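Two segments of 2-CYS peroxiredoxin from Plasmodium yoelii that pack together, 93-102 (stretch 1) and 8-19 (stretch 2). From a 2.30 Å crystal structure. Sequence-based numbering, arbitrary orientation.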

# COMPACT_ATOMS: atom_id res chain seq x y z
N GLY A 93 0.30 -2.46 17.60
CA GLY A 93 1.34 -1.73 18.28
C GLY A 93 1.78 -0.52 17.50
O GLY A 93 1.04 0.01 16.68
N ASN A 94 3.00 -0.09 17.76
CA ASN A 94 3.49 1.17 17.25
C ASN A 94 4.16 1.11 15.88
O ASN A 94 5.34 1.38 15.77
CB ASN A 94 4.42 1.80 18.26
CG ASN A 94 4.50 3.27 18.12
OD1 ASN A 94 5.39 3.90 18.65
ND2 ASN A 94 3.57 3.84 17.38
N ILE A 95 3.41 0.74 14.85
CA ILE A 95 3.96 0.69 13.51
C ILE A 95 4.42 2.06 13.04
O ILE A 95 3.91 3.09 13.46
CB ILE A 95 2.98 0.08 12.52
CG1 ILE A 95 1.77 1.00 12.33
CG2 ILE A 95 2.59 -1.28 12.94
CD1 ILE A 95 1.15 0.91 10.99
N LYS A 96 5.40 2.06 12.17
CA LYS A 96 6.17 3.25 11.94
C LYS A 96 5.86 3.90 10.59
O LYS A 96 6.39 4.94 10.25
CB LYS A 96 7.64 2.97 12.16
CG LYS A 96 8.01 2.94 13.62
CD LYS A 96 7.55 4.21 14.32
CE LYS A 96 7.48 4.06 15.84
NZ LYS A 96 8.77 3.87 16.52
N HIS A 97 4.94 3.28 9.85
CA HIS A 97 4.53 3.83 8.56
C HIS A 97 3.08 4.30 8.68
O HIS A 97 2.36 3.89 9.59
CB HIS A 97 4.70 2.79 7.44
CG HIS A 97 3.82 1.58 7.58
ND1 HIS A 97 2.54 1.53 7.07
CD2 HIS A 97 4.06 0.36 8.11
CE1 HIS A 97 2.04 0.33 7.27
NE2 HIS A 97 2.94 -0.40 7.90
N THR A 98 2.63 5.17 7.78
CA THR A 98 1.29 5.70 7.88
C THR A 98 0.11 4.82 7.46
O THR A 98 0.20 4.01 6.55
CB THR A 98 1.18 7.09 7.15
OG1 THR A 98 -0.03 7.15 6.38
CG2 THR A 98 2.37 7.33 6.26
N LEU A 99 -0.99 4.98 8.19
CA LEU A 99 -2.23 4.26 7.91
C LEU A 99 -3.25 5.33 7.50
O LEU A 99 -3.40 6.34 8.20
CB LEU A 99 -2.71 3.52 9.16
CG LEU A 99 -1.83 2.39 9.71
CD1 LEU A 99 -2.47 1.80 10.96
CD2 LEU A 99 -1.65 1.31 8.66
N ILE A 100 -3.99 5.20 6.63
CA ILE A 100 -4.97 6.21 6.25
C ILE A 100 -6.40 5.69 6.42
O ILE A 100 -6.62 4.47 6.41
CB ILE A 100 -4.75 6.66 4.79
CG1 ILE A 100 -4.86 5.47 3.84
CG2 ILE A 100 -3.39 7.33 4.64
CD1 ILE A 100 -4.89 5.85 2.38
N SER A 101 -7.24 6.57 6.38
CA SER A 101 -8.61 6.23 6.74
C SER A 101 -9.56 6.48 5.60
O SER A 101 -9.75 7.62 5.19
CB SER A 101 -9.04 7.04 7.97
OG SER A 101 -10.43 6.90 8.23
N ASP A 102 -10.17 5.39 5.13
CA ASP A 102 -11.12 5.40 4.03
C ASP A 102 -12.58 5.37 4.49
O ASP A 102 -13.32 4.46 4.18
CB ASP A 102 -10.84 4.23 3.07
CG ASP A 102 -11.61 4.33 1.78
OD1 ASP A 102 -12.02 5.44 1.40
OD2 ASP A 102 -11.88 3.35 1.07
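Stretch 2 8-19: SFKAEAVFGDNT

Stretch 2 lies alongside stretch 1 as a neighbouring β-strand running the other way. Residues 10-14 form a strand against the strand of stretch 1 that ends at Ser-101; the angle between their N-to-C directions is 137°, antiparallel with a marked twist, and the axes approach to 4.7 Å, the spacing of hydrogen-bonded strands. Together the two stretches bury 535 Å², both sides summed.

Ser-8 makes no contact. Phe-9, with an extended backbone (phi/psi -169/159) and chi1 in p, points its CA-to-CB bond toward stretch 1, and its ring reaches the end of Ile-100, CE1 to Ile-100 CD1 at 4.1 Å. Lys-10 opens the strand but remains out of reach. Ala-11 again points toward stretch 1: its CB lies 4.3 Å from Ile-100 CB and 3.7 Å from Ser-101 O.

Glu-12 is opposite Ser-101, with CA atoms 5.6 Å apart. Its carbonyl accepts a hydrogen bond from the backbone, Ser-101 N to Glu-12 O at 3.0 Å with an N-H...O angle of 149°, and also receives a CA-H...O contact from Ile-100 CA at 3.5 Å. The end of the Glu-12 side chain leads away from stretch 1.

At Ala-13 the register tightens, its CA standing 4.2 Å from the CA of Ile-100, as expected of a non-hydrogen-bonded antiparallel pair. Their side chains share a face of the sheet, where Ala-13 CB meets Ile-100 CG2 at 3.7 Å. Val-14 then pairs with Leu-99, their CA atoms 5.5 Å apart and both side chains on the other face. Two backbone hydrogen bonds close this pair: Leu-99 N to Val-14 O at 3.0 Å and 170°, nearly linear, and Val-14 N to Leu-99 O at 3.1 Å and 153°. Water 1 lies 3.1 Å from Val-14 O and 2.8 Å from His-97 O, placed to donate to either, though with more acceptors in reach than it has protons.

Phe-15 leaves the strand. Its CA-to-CB bond points away, yet its ring still meets Thr-98, CD1 to Thr-98 CB at 3.8 Å. The chain turns here, with Phe-15 N donating to Thr-19 O at 2.9 Å. Gly-16 packs closely, its CA 3.8 Å from Lys-96 O and 3.9 Å from Ile-95 O; an ideal CB on it would fall 2.7 Å from Lys-96 O, a clash, so the absence of a side chain permits this approach. Asp-17 makes no contact. The CA-to-CB bond of Asn-18 points sideways, but the end of its side chain comes nearer, placing OD1 3.6 Å from Asn-94 ND2. Thr-19 is out of reach.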

# COMPACT_ATOMS: atom_id res chain seq x y z
N SER A 8 -6.76 9.09 -7.69
CA SER A 8 -6.29 9.94 -6.61
C SER A 8 -7.19 9.92 -5.37
O SER A 8 -8.26 9.32 -5.37
CB SER A 8 -6.12 11.38 -7.11
OG SER A 8 -7.33 11.91 -7.60
N PHE A 9 -6.71 10.56 -4.30
CA PHE A 9 -7.47 10.64 -3.06
C PHE A 9 -6.84 11.63 -2.08
O PHE A 9 -5.68 12.00 -2.20
CB PHE A 9 -7.63 9.25 -2.41
CG PHE A 9 -6.32 8.59 -2.04
CD1 PHE A 9 -5.55 9.07 -0.99
CD2 PHE A 9 -5.85 7.49 -2.76
CE1 PHE A 9 -4.33 8.47 -0.66
CE2 PHE A 9 -4.63 6.89 -2.44
CZ PHE A 9 -3.87 7.38 -1.39
N LYS A 10 -7.67 12.08 -1.16
CA LYS A 10 -7.25 12.92 -0.05
C LYS A 10 -7.83 12.35 1.23
O LYS A 10 -9.01 12.49 1.50
CB LYS A 10 -7.76 14.34 -0.26
CG LYS A 10 -6.88 15.39 0.38
CD LYS A 10 -7.66 16.51 1.01
CE LYS A 10 -8.65 17.13 0.05
NZ LYS A 10 -8.13 18.34 -0.64
N ALA A 11 -7.01 11.69 2.02
CA ALA A 11 -7.52 11.05 3.24
C ALA A 11 -6.89 11.47 4.56
O ALA A 11 -5.76 11.94 4.60
CB ALA A 11 -7.40 9.53 3.10
N GLU A 12 -7.66 11.31 5.64
CA GLU A 12 -7.18 11.62 6.98
C GLU A 12 -6.16 10.51 7.24
O GLU A 12 -6.26 9.43 6.67
CB GLU A 12 -8.31 11.53 8.02
CG GLU A 12 -9.38 12.62 7.93
CD GLU A 12 -8.81 14.03 8.08
OE1 GLU A 12 -8.10 14.49 7.16
OE2 GLU A 12 -9.06 14.69 9.12
N ALA A 13 -5.19 10.77 8.11
CA ALA A 13 -4.17 9.77 8.36
C ALA A 13 -3.54 9.82 9.74
O ALA A 13 -3.52 10.86 10.40
CB ALA A 13 -3.07 9.90 7.31
N VAL A 14 -3.17 8.64 10.22
CA VAL A 14 -2.33 8.51 11.37
C VAL A 14 -0.93 8.14 10.97
O VAL A 14 -0.70 7.11 10.35
CB VAL A 14 -2.80 7.43 12.29
CG1 VAL A 14 -2.08 7.53 13.60
CG2 VAL A 14 -4.26 7.50 12.45
N PHE A 15 0.01 8.98 11.35
CA PHE A 15 1.40 8.73 11.01
C PHE A 15 2.11 7.81 12.01
O PHE A 15 1.52 7.39 13.01
CB PHE A 15 2.15 10.06 10.91
CG PHE A 15 1.60 10.99 9.86
CD1 PHE A 15 1.59 10.62 8.52
CD2 PHE A 15 1.11 12.24 10.21
CE1 PHE A 15 1.10 11.48 7.54
CE2 PHE A 15 0.61 13.11 9.23
CZ PHE A 15 0.61 12.73 7.89
N GLY A 16 3.36 7.49 11.73
CA GLY A 16 4.23 6.90 12.72
C GLY A 16 4.26 7.70 14.00
O GLY A 16 4.01 7.17 15.07
N ASP A 17 4.59 8.98 13.89
CA ASP A 17 4.29 9.97 14.91
C ASP A 17 3.14 9.60 15.85
O ASP A 17 3.16 9.96 17.01
CB ASP A 17 4.02 11.34 14.27
CG ASP A 17 5.27 12.01 13.76
OD1 ASP A 17 6.02 12.59 14.56
OD2 ASP A 17 5.60 12.02 12.56
N ASN A 18 2.15 8.88 15.35
CA ASN A 18 0.84 8.82 16.00
C ASN A 18 0.17 10.18 16.00
O ASN A 18 -0.68 10.47 16.81
CB ASN A 18 0.95 8.33 17.44
CG ASN A 18 1.04 6.83 17.54
OD1 ASN A 18 0.92 6.11 16.57
ND2 ASN A 18 1.25 6.35 18.74
N THR A 19 0.63 10.99 15.05
CA THR A 19 0.12 12.32 14.69
C THR A 19 -1.04 12.13 13.75
O THR A 19 -1.02 11.21 12.96
CB THR A 19 1.25 13.04 13.89
OG1 THR A 19 2.27 13.51 14.77
CG2 THR A 19 0.77 14.27 13.21
O HOH W 1 0.65 4.70 11.67